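Local coordinates for sister chromatid cohesion protein (Chaetomium thermophilum, PDB 5T8V) that probably helps load cohesin onto chromatin, this chain being the helical-repeat C-terminal part of the cohesin loader Scc2, at residues 1055-1060 and 1126-1131; 1070-1075 and 1138-1143; 1143-1148 and 1175-1180. One frame throughout, in Å; residues are numbered along the deposited sequence.

Contact 1 of 3, residues 1055-1060 and 1126-1131; sequences AFQQVF and LKDITR
Phe1060 and Asp1128 join two helices of the HEAT-repeat array, 1050-1062 and 1115-1133. The two segments run in the same general direction, 32° apart, with their axes 10.8 Å apart at the closest. The nearest backbone pair is Phe1060 CA and Asp1128 CA, 6.4 Å apart. Both side chains set out toward the opposite helix. Asp1128 CB lies over one face of the Phe1060 ring, 4.0 Å from the ring centroid, in a CH-pi contact. It sits toward the rim of the ring and is 3.7 Å from Phe1060 CG. The carboxylate plane is turned only 19° from the ring plane, but the group lies beside Phe1060 CB, at the root of the ring, with OD1 nearest. On the other oxygen, Asp1128 OD2 is 4.0 Å from Gln1057 OE1, with the amide and carboxylate nearly at right angles and no bond between them. As modelled both are oxygen acceptors, so neither can donate. Arg1131 completes the edge of the contact. Its chain is bent at chi3 (57°), and NH2 comes obliquely to within 3.4 Å of Phe1060 O. The angle is too poor for a hydrogen bond. The same guanidinium forms a long, weak ion pair with Glu1068. Val1071, Phe1125 and Ile1132 also pack against Phe1060. An alanine at this position would take away the ring, and would probably leave Asp1128 CB without its face and a gap where helices 1050-1062, 1065-1086 and 1115-1133 meet. No hydrogen bond or salt bridge crosses between the two segments. The contact therefore depends on shape and on the ring face. Asp1128 contributes its CB methylene to that face, and its carboxylate makes no charge pairing across the two segments.

Contact 2 of 3, residues 1070-1075 and 1138-1143; sequences MVLRSL and DDHAFL
The segments around Leu1072 and Leu1143 lie on helices 1065-1086 and 1139-1154. They point the same general way, 39° apart, with their axes 10.8 Å apart at the closest. The nearest backbone pair is Leu1072 CA and Leu1143 CA, 7.1 Å apart. Segment 1138-1143 holds the first turn of its helix. Asp1138 is the N-cap, and its OD1 accepts a weak, long capping bond of 3.5 Å from Ala1141 N. Asp1138 is poorly ordered, so the details of this bond are uncertain.

Leu1143 touches the other segment chiefly through one methyl. Its CD2 is 3.6 Å from Leu1072 CB and 3.9 Å from Arg1073 CG. CG of Leu1143 stands anti to the backbone N (chi1 -180°), which carries the branch out to helix 1065-1086. There CD2 lies against the stems of two consecutive residues. Arg1073 is extended and crosses Leu1143 at about a right angle. It gives its aliphatic part to the contact, not its guanidinium. The far end of Leu1072 has a different partner. Its CD1 meets His1140 NE2 at 3.8 Å, coming obliquely to the imidazole, and the two side chains cross nearly at right angles. Leu1072 also packs on Ile1129 and Ile1132 of helix 1115-1133, which brings a third helix into the same apolar region.

The join is apolar at its centre, two leucines meeting, and has an arginine stem and an imidazole beside it. Cohesion here would come from burial of methyl groups, while the polar ends of Arg1073 and His1140 form no hydrogen bond between the two segments.

Contact 3 of 3, residues 1143-1148 and 1175-1180; sequences LAVEVL and PRISEL
Val1145, Leu1180 and Ile1177 carry this contact between helices 1139-1154 and 1175-1191. The two segments are close to parallel, 16° apart, with their axes 10.1 Å apart at the closest. Val1145 points toward the other helix. Its CG1 lies between the backbone N and the carbonyl carbon (chi1 60°) and meets Ile1177 CG1 at 4.0 Å. The two branched side chains approach each other at a slant. This pair also marks the nearest backbone level, with Val1145 CA and Ile1177 CA 7.1 Å apart.

Leu1180, one turn further on, reaches the backbone instead of a side chain. With CG anti to the backbone N (chi1 -175°), the branch swings toward helix 1139-1154. This brings CD2 of Leu1180 to 3.9 Å from Val1145 O and 4.0 Å from Glu1146 CA. The methyl thus lies against the surface of the opposite helix. Phe1166 and Leu1169 of helix 1163-1169 pack on Val1145, and Leu1169 also touches Ile1177. That short helix therefore shares the apolar seam. At one margin Arg1176 makes a cation-pi contact with Phe1142.

All close contacts between the two segments are van der Waals ones. Helices 1139-1154 and 1175-1191 run the same way, with helix 1163-1169 between them in sequence. This is consistent with the HEAT-repeat solenoid of this part of Scc2.

In the fold
Helices 1050-1062 and 1065-1086 come first and supply the opening segments of contacts 1 and 2. Contact 1 closes a loop of 65 residues when helix 1115-1133 returns to the first helix. Contact 2 closes one of 62 residues when helix 1139-1154 reaches the second. These loops cross, since their segments alternate along the chain, and both include the unmodelled run 1088-1111. Val1071 packs on Phe1060, and Ile1129 on Leu1072, which joins the two contacts. Contact 3 follows in series and closes a shorter loop of 26 residues around helix 1163-1169. Contacts 2 and 3 both use helix 1139-1154, which touches helix 1065-1086 through Leu1143 and helix 1175-1191 through Val1145.

Contact 1 of 3, residues 1055-1060 and 1126-1131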
loop_
_atom_site.group_PDB
_atom_site.type_symbol
_atom_site.label_atom_id
_atom_site.label_comp_id
_atom_site.label_asym_id
_atom_site.label_seq_id
_atom_site.Cartn_x
_atom_site.Cartn_y
_atom_site.Cartn_z
ATOM N N ALA A 1055 -36.024 9.573 -53.448
ATOM C CA ALA A 1055 -34.998 10.550 -53.108
ATOM C C ALA A 1055 -33.985 9.965 -52.132
ATOM O O ALA A 1055 -32.793 10.278 -52.212
ATOM C CB ALA A 1055 -35.641 11.808 -52.526
ATOM N N PHE A 1056 -34.435 9.118 -51.203
ATOM C CA PHE A 1056 -33.498 8.457 -50.300
ATOM C C PHE A 1056 -32.595 7.494 -51.064
ATOM O O PHE A 1056 -31.368 7.513 -50.900
ATOM C CB PHE A 1056 -34.260 7.720 -49.194
ATOM C CG PHE A 1056 -34.853 8.623 -48.138
ATOM C CD1 PHE A 1056 -34.719 10.003 -48.208
ATOM C CD2 PHE A 1056 -35.539 8.083 -47.060
ATOM C CE1 PHE A 1056 -35.263 10.818 -47.231
ATOM C CE2 PHE A 1056 -36.084 8.895 -46.082
ATOM C CZ PHE A 1056 -35.944 10.262 -46.168
ATOM N N GLN A 1057 -33.185 6.641 -51.904
ATOM C CA GLN A 1057 -32.379 5.766 -52.749
ATOM C C GLN A 1057 -31.408 6.573 -53.599
ATOM O O GLN A 1057 -30.248 6.180 -53.770
ATOM C CB GLN A 1057 -33.283 4.911 -53.639
ATOM C CG GLN A 1057 -33.799 3.642 -52.975
ATOM C CD GLN A 1057 -32.705 2.616 -52.740
ATOM O OE1 GLN A 1057 -31.520 2.904 -52.908
ATOM N NE2 GLN A 1057 -33.101 1.409 -52.353
ATOM N N GLN A 1058 -31.863 7.706 -54.139
ATOM C CA GLN A 1058 -30.967 8.570 -54.900
ATOM C C GLN A 1058 -29.807 9.047 -54.035
ATOM O O GLN A 1058 -28.652 9.058 -54.477
ATOM C CB GLN A 1058 -31.745 9.760 -55.459
ATOM C CG GLN A 1058 -30.970 10.599 -56.468
ATOM C CD GLN A 1058 -30.554 9.815 -57.703
ATOM O OE1 GLN A 1058 -29.467 10.023 -58.241
ATOM N NE2 GLN A 1058 -31.420 8.919 -58.165
ATOM N N VAL A 1059 -30.097 9.438 -52.793
ATOM C CA VAL A 1059 -29.053 9.885 -51.874
ATOM C C VAL A 1059 -28.014 8.788 -51.688
ATOM O O VAL A 1059 -26.814 8.993 -51.911
ATOM C CB VAL A 1059 -29.671 10.306 -50.529
ATOM C CG1 VAL A 1059 -28.616 10.382 -49.431
ATOM C CG2 VAL A 1059 -30.375 11.644 -50.668
ATOM N N PHE A 1060 -28.463 7.601 -51.271
ATOM C CA PHE A 1060 -27.528 6.513 -51.014
ATOM C C PHE A 1060 -26.754 6.128 -52.268
ATOM O O PHE A 1060 -25.585 5.735 -52.178
ATOM C CB PHE A 1060 -28.276 5.304 -50.453
ATOM C CG PHE A 1060 -28.819 5.518 -49.067
ATOM C CD1 PHE A 1060 -27.993 5.954 -48.045
ATOM C CD2 PHE A 1060 -30.157 5.291 -48.790
ATOM C CE1 PHE A 1060 -28.489 6.153 -46.771
ATOM C CE2 PHE A 1060 -30.659 5.490 -47.518
ATOM C CZ PHE A 1060 -29.824 5.920 -46.508
ATOM N N LEU A 1126 -31.436 -1.392 -45.854
ATOM C CA LEU A 1126 -30.488 -2.137 -45.031
ATOM C C LEU A 1126 -29.122 -2.228 -45.704
ATOM O O LEU A 1126 -28.090 -1.973 -45.074
ATOM C CB LEU A 1126 -31.029 -3.536 -44.737
ATOM C CG LEU A 1126 -30.132 -4.414 -43.856
ATOM C CD1 LEU A 1126 -29.998 -3.823 -42.460
ATOM C CD2 LEU A 1126 -30.668 -5.831 -43.788
ATOM N N LYS A 1127 -29.097 -2.598 -46.987
ATOM C CA LYS A 1127 -27.824 -2.755 -47.684
ATOM C C LYS A 1127 -27.014 -1.464 -47.652
ATOM O O LYS A 1127 -25.806 -1.484 -47.386
ATOM C CB LYS A 1127 -28.071 -3.196 -49.126
ATOM C CG LYS A 1127 -28.765 -4.545 -49.248
ATOM C CD LYS A 1127 -29.030 -4.908 -50.702
ATOM C CE LYS A 1127 -29.679 -6.278 -50.829
ATOM N NZ LYS A 1127 -29.955 -6.638 -52.251
ATOM N N ASP A 1128 -27.664 -0.329 -47.913
ATOM C CA ASP A 1128 -26.951 0.943 -47.955
ATOM C C ASP A 1128 -26.426 1.327 -46.577
ATOM O O ASP A 1128 -25.256 1.708 -46.431
ATOM C CB ASP A 1128 -27.867 2.036 -48.503
ATOM C CG ASP A 1128 -28.394 1.712 -49.885
ATOM O OD1 ASP A 1128 -27.700 2.032 -50.873
ATOM O OD2 ASP A 1128 -29.498 1.135 -49.983
ATOM N N ILE A 1129 -27.272 1.228 -45.549
ATOM C CA ILE A 1129 -26.827 1.610 -44.212
ATOM C C ILE A 1129 -25.673 0.719 -43.774
ATOM O O ILE A 1129 -24.706 1.184 -43.157
ATOM C CB ILE A 1129 -27.991 1.560 -43.204
ATOM C CG1 ILE A 1129 -29.227 2.295 -43.735
ATOM C CG2 ILE A 1129 -27.565 2.230 -41.908
ATOM C CD1 ILE A 1129 -30.486 2.015 -42.942
ATOM N N THR A 1130 -25.749 -0.574 -44.098
ATOM C CA THR A 1130 -24.633 -1.477 -43.832
ATOM C C THR A 1130 -23.369 -0.991 -44.530
ATOM O O THR A 1130 -22.303 -0.896 -43.912
ATOM C CB THR A 1130 -24.986 -2.897 -44.286
ATOM O OG1 THR A 1130 -26.118 -3.375 -43.547
ATOM C CG2 THR A 1130 -23.808 -3.850 -44.073
ATOM N N ARG A 1131 -23.470 -0.679 -45.825
ATOM C CA ARG A 1131 -22.315 -0.176 -46.561
ATOM C C ARG A 1131 -21.682 1.009 -45.845
ATOM O O ARG A 1131 -20.466 1.041 -45.626
ATOM C CB ARG A 1131 -22.725 0.218 -47.981
ATOM C CG ARG A 1131 -21.583 0.786 -48.822
ATOM C CD ARG A 1131 -22.074 1.321 -50.154
ATOM N NE ARG A 1131 -23.111 2.337 -49.987
ATOM C CZ ARG A 1131 -22.885 3.586 -49.588
ATOM N NH1 ARG A 1131 -21.652 3.987 -49.301
ATOM N NH2 ARG A 1131 -23.896 4.436 -49.468
#

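Contact 2 of 3, residues 1070-1075 and 1138-1143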
loop_
_atom_site.group_PDB
_atom_site.type_symbol
_atom_site.label_atom_id
_atom_site.label_comp_id
_atom_site.label_asym_id
_atom_site.label_seq_id
_atom_site.Cartn_x
_atom_site.Cartn_y
_atom_site.Cartn_z
ATOM N N MET A 1070 -28.180 13.495 -43.606
ATOM C CA MET A 1070 -29.538 14.016 -43.467
ATOM C C MET A 1070 -30.573 12.896 -43.414
ATOM O O MET A 1070 -31.596 13.031 -42.733
ATOM C CB MET A 1070 -29.852 14.971 -44.618
ATOM C CG MET A 1070 -28.977 16.223 -44.658
ATOM S SD MET A 1070 -29.214 17.316 -43.244
ATOM C CE MET A 1070 -27.941 16.745 -42.118
ATOM N N VAL A 1071 -30.332 11.791 -44.120
ATOM C CA VAL A 1071 -31.262 10.664 -44.098
ATOM C C VAL A 1071 -31.027 9.798 -42.864
ATOM O O VAL A 1071 -31.976 9.390 -42.179
ATOM C CB VAL A 1071 -31.123 9.844 -45.395
ATOM C CG1 VAL A 1071 -32.105 8.675 -45.408
ATOM C CG2 VAL A 1071 -31.330 10.732 -46.618
ATOM N N LEU A 1072 -29.760 9.501 -42.565
ATOM C CA LEU A 1072 -29.453 8.613 -41.449
ATOM C C LEU A 1072 -29.947 9.189 -40.128
ATOM O O LEU A 1072 -30.406 8.445 -39.257
ATOM C CB LEU A 1072 -27.948 8.349 -41.383
ATOM C CG LEU A 1072 -27.362 7.475 -42.493
ATOM C CD1 LEU A 1072 -25.844 7.456 -42.401
ATOM C CD2 LEU A 1072 -27.919 6.060 -42.428
ATOM N N ARG A 1073 -29.855 10.508 -39.955
ATOM C CA ARG A 1073 -30.319 11.113 -38.710
ATOM C C ARG A 1073 -31.830 10.984 -38.570
ATOM O O ARG A 1073 -32.338 10.690 -37.480
ATOM C CB ARG A 1073 -29.884 12.576 -38.647
ATOM C CG ARG A 1073 -28.392 12.747 -38.410
ATOM C CD ARG A 1073 -27.961 14.202 -38.467
ATOM N NE ARG A 1073 -26.566 14.366 -38.060
ATOM C CZ ARG A 1073 -25.898 15.514 -38.110
ATOM N NH1 ARG A 1073 -26.487 16.617 -38.557
ATOM N NH2 ARG A 1073 -24.633 15.560 -37.716
ATOM N N SER A 1074 -32.563 11.187 -39.666
ATOM C CA SER A 1074 -34.009 10.995 -39.638
ATOM C C SER A 1074 -34.358 9.562 -39.260
ATOM O O SER A 1074 -35.139 9.323 -38.330
ATOM C CB SER A 1074 -34.610 11.354 -40.996
ATOM O OG SER A 1074 -36.021 11.243 -40.971
ATOM N N LEU A 1075 -33.780 8.586 -39.971
ATOM C CA LEU A 1075 -34.040 7.191 -39.632
ATOM C C LEU A 1075 -33.668 6.889 -38.186
ATOM O O LEU A 1075 -34.340 6.089 -37.524
ATOM C CB LEU A 1075 -33.273 6.266 -40.579
ATOM C CG LEU A 1075 -33.544 6.433 -42.077
ATOM C CD1 LEU A 1075 -32.775 5.386 -42.868
ATOM C CD2 LEU A 1075 -35.032 6.353 -42.391
ATOM N N ASP A 1138 -14.927 6.467 -39.163
ATOM C CA ASP A 1138 -15.134 7.799 -38.617
ATOM C C ASP A 1138 -16.539 7.909 -38.025
ATOM O O ASP A 1138 -17.310 6.948 -37.994
ATOM C CB ASP A 1138 -14.889 8.857 -39.697
ATOM C CG ASP A 1138 -15.553 8.513 -41.015
ATOM O OD1 ASP A 1138 -16.598 7.830 -40.996
ATOM O OD2 ASP A 1138 -15.023 8.919 -42.072
ATOM N N ASP A 1139 -16.873 9.111 -37.548
ATOM C CA ASP A 1139 -18.125 9.308 -36.821
ATOM C C ASP A 1139 -19.337 9.002 -37.694
ATOM O O ASP A 1139 -20.354 8.502 -37.200
ATOM C CB ASP A 1139 -18.197 10.738 -36.288
ATOM C CG ASP A 1139 -17.240 10.979 -35.139
ATOM O OD1 ASP A 1139 -17.117 10.087 -34.272
ATOM O OD2 ASP A 1139 -16.609 12.057 -35.106
ATOM N N HIS A 1140 -19.256 9.308 -38.989
ATOM C CA HIS A 1140 -20.368 9.022 -39.890
ATOM C C HIS A 1140 -20.724 7.539 -39.860
ATOM O O HIS A 1140 -21.888 7.159 -39.647
ATOM C CB HIS A 1140 -20.001 9.469 -41.304
ATOM C CG HIS A 1140 -21.169 9.574 -42.229
ATOM N ND1 HIS A 1140 -21.165 9.031 -43.496
ATOM C CD2 HIS A 1140 -22.378 10.161 -42.074
ATOM C CE1 HIS A 1140 -22.324 9.279 -44.081
ATOM N NE2 HIS A 1140 -23.078 9.962 -43.239
ATOM N N ALA A 1141 -19.723 6.683 -40.067
ATOM C CA ALA A 1141 -19.934 5.250 -39.918
ATOM C C ALA A 1141 -20.555 4.930 -38.566
ATOM O O ALA A 1141 -21.418 4.049 -38.463
ATOM C CB ALA A 1141 -18.610 4.506 -40.091
ATOM N N PHE A 1142 -20.138 5.644 -37.513
ATOM C CA PHE A 1142 -20.732 5.403 -36.203
ATOM C C PHE A 1142 -22.220 5.721 -36.203
ATOM O O PHE A 1142 -22.993 5.070 -35.493
ATOM C CB PHE A 1142 -20.048 6.215 -35.109
ATOM C CG PHE A 1142 -20.757 6.127 -33.788
ATOM C CD1 PHE A 1142 -20.787 4.934 -33.085
ATOM C CD2 PHE A 1142 -21.420 7.223 -33.265
ATOM C CE1 PHE A 1142 -21.449 4.839 -31.875
ATOM C CE2 PHE A 1142 -22.084 7.135 -32.054
ATOM C CZ PHE A 1142 -22.098 5.940 -31.359
ATOM N N LEU A 1143 -22.636 6.735 -36.964
ATOM C CA LEU A 1143 -24.060 7.011 -37.112
ATOM C C LEU A 1143 -24.761 5.844 -37.792
ATOM O O LEU A 1143 -25.823 5.390 -37.344
ATOM C CB LEU A 1143 -24.262 8.305 -37.903
ATOM C CG LEU A 1143 -25.707 8.746 -38.148
ATOM C CD1 LEU A 1143 -26.428 9.016 -36.841
ATOM C CD2 LEU A 1143 -25.741 9.979 -39.037
#

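Contact 3 of 3, residues 1143-1148 and 1175-1180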
loop_
_atom_site.group_PDB
_atom_site.type_symbol
_atom_site.label_atom_id
_atom_site.label_comp_id
_atom_site.label_asym_id
_atom_site.label_seq_id
_atom_site.Cartn_x
_atom_site.Cartn_y
_atom_site.Cartn_z
ATOM N N LEU A 1143 -22.636 6.735 -36.964
ATOM C CA LEU A 1143 -24.060 7.011 -37.112
ATOM C C LEU A 1143 -24.761 5.844 -37.792
ATOM O O LEU A 1143 -25.823 5.390 -37.344
ATOM C CB LEU A 1143 -24.262 8.305 -37.903
ATOM C CG LEU A 1143 -25.707 8.746 -38.148
ATOM C CD1 LEU A 1143 -26.428 9.016 -36.841
ATOM C CD2 LEU A 1143 -25.741 9.979 -39.037
ATOM N N ALA A 1144 -24.168 5.331 -38.874
ATOM C CA ALA A 1144 -24.767 4.191 -39.565
ATOM C C ALA A 1144 -24.956 3.009 -38.617
ATOM O O ALA A 1144 -26.065 2.479 -38.477
ATOM C CB ALA A 1144 -23.906 3.792 -40.762
ATOM N N VAL A 1145 -23.878 2.578 -37.955
ATOM C CA VAL A 1145 -23.988 1.466 -37.016
ATOM C C VAL A 1145 -24.917 1.811 -35.867
ATOM O O VAL A 1145 -25.478 0.911 -35.235
ATOM C CB VAL A 1145 -22.599 1.052 -36.478
ATOM C CG1 VAL A 1145 -21.951 2.196 -35.755
ATOM C CG2 VAL A 1145 -22.712 -0.158 -35.556
ATOM N N GLU A 1146 -25.081 3.097 -35.562
ATOM C CA GLU A 1146 -26.030 3.487 -34.527
ATOM C C GLU A 1146 -27.461 3.270 -34.994
ATOM O O GLU A 1146 -28.354 3.041 -34.170
ATOM C CB GLU A 1146 -25.806 4.946 -34.132
ATOM C CG GLU A 1146 -26.481 5.352 -32.836
ATOM C CD GLU A 1146 -26.067 6.737 -32.380
ATOM O OE1 GLU A 1146 -25.201 7.346 -33.042
ATOM O OE2 GLU A 1146 -26.608 7.216 -31.361
ATOM N N VAL A 1147 -27.696 3.336 -36.306
ATOM C CA VAL A 1147 -28.999 2.964 -36.849
ATOM C C VAL A 1147 -29.160 1.448 -36.877
ATOM O O VAL A 1147 -30.210 0.917 -36.496
ATOM C CB VAL A 1147 -29.180 3.583 -38.247
ATOM C CG1 VAL A 1147 -30.409 3.007 -38.952
ATOM C CG2 VAL A 1147 -29.300 5.094 -38.137
ATOM N N LEU A 1148 -28.127 0.725 -37.325
ATOM C CA LEU A 1148 -28.236 -0.731 -37.408
ATOM C C LEU A 1148 -28.418 -1.356 -36.033
ATOM O O LEU A 1148 -29.131 -2.355 -35.889
ATOM C CB LEU A 1148 -27.005 -1.323 -38.094
ATOM C CG LEU A 1148 -27.238 -1.711 -39.553
ATOM C CD1 LEU A 1148 -27.627 -0.483 -40.340
ATOM C CD2 LEU A 1148 -25.995 -2.355 -40.145
ATOM N N PRO A 1175 -13.647 3.547 -30.573
ATOM C CA PRO A 1175 -14.277 2.899 -29.407
ATOM C C PRO A 1175 -15.793 2.847 -29.479
ATOM O O PRO A 1175 -16.396 1.869 -29.020
ATOM C CB PRO A 1175 -13.793 3.759 -28.229
ATOM C CG PRO A 1175 -12.560 4.428 -28.717
ATOM C CD PRO A 1175 -12.779 4.669 -30.173
ATOM N N ARG A 1176 -16.431 3.871 -30.048
ATOM C CA ARG A 1176 -17.889 3.926 -30.032
ATOM C C ARG A 1176 -18.506 2.901 -30.975
ATOM O O ARG A 1176 -19.634 2.453 -30.746
ATOM C CB ARG A 1176 -18.359 5.336 -30.387
ATOM C CG ARG A 1176 -17.682 6.423 -29.570
ATOM C CD ARG A 1176 -18.689 7.387 -28.966
ATOM N NE ARG A 1176 -19.503 8.046 -29.982
ATOM C CZ ARG A 1176 -19.066 9.015 -30.781
ATOM N NH1 ARG A 1176 -17.813 9.442 -30.696
ATOM N NH2 ARG A 1176 -19.882 9.557 -31.673
ATOM N N ILE A 1177 -17.793 2.520 -32.035
ATOM C CA ILE A 1177 -18.261 1.438 -32.894
ATOM C C ILE A 1177 -17.990 0.088 -32.243
ATOM O O ILE A 1177 -18.843 -0.808 -32.264
ATOM C CB ILE A 1177 -17.600 1.539 -34.283
ATOM C CG1 ILE A 1177 -18.032 2.835 -34.982
ATOM C CG2 ILE A 1177 -17.952 0.316 -35.140
ATOM C CD1 ILE A 1177 -17.346 3.088 -36.316
ATOM N N SER A 1178 -16.804 -0.076 -31.653
ATOM C CA SER A 1178 -16.431 -1.359 -31.068
ATOM C C SER A 1178 -17.340 -1.723 -29.900
ATOM O O SER A 1178 -17.770 -2.875 -29.774
ATOM C CB SER A 1178 -14.970 -1.315 -30.619
ATOM O OG SER A 1178 -14.592 -2.517 -29.970
ATOM N N GLU A 1179 -17.644 -0.757 -29.032
ATOM C CA GLU A 1179 -18.462 -1.051 -27.859
ATOM C C GLU A 1179 -19.885 -1.424 -28.260
ATOM O O GLU A 1179 -20.402 -2.474 -27.857
ATOM C CB GLU A 1179 -18.460 0.149 -26.912
ATOM C CG GLU A 1179 -17.095 0.447 -26.308
ATOM C CD GLU A 1179 -17.059 1.760 -25.551
ATOM O OE1 GLU A 1179 -18.138 2.351 -25.326
ATOM O OE2 GLU A 1179 -15.951 2.203 -25.181
ATOM N N LEU A 1180 -20.533 -0.576 -29.060
ATOM C CA LEU A 1180 -21.905 -0.844 -29.480
ATOM C C LEU A 1180 -21.992 -2.146 -30.268
ATOM O O LEU A 1180 -22.827 -3.014 -29.974
ATOM C CB LEU A 1180 -22.424 0.333 -30.308
ATOM C CG LEU A 1180 -23.890 0.302 -30.746
ATOM C CD1 LEU A 1180 -24.824 0.270 -29.547
ATOM C CD2 LEU A 1180 -24.190 1.506 -31.626
#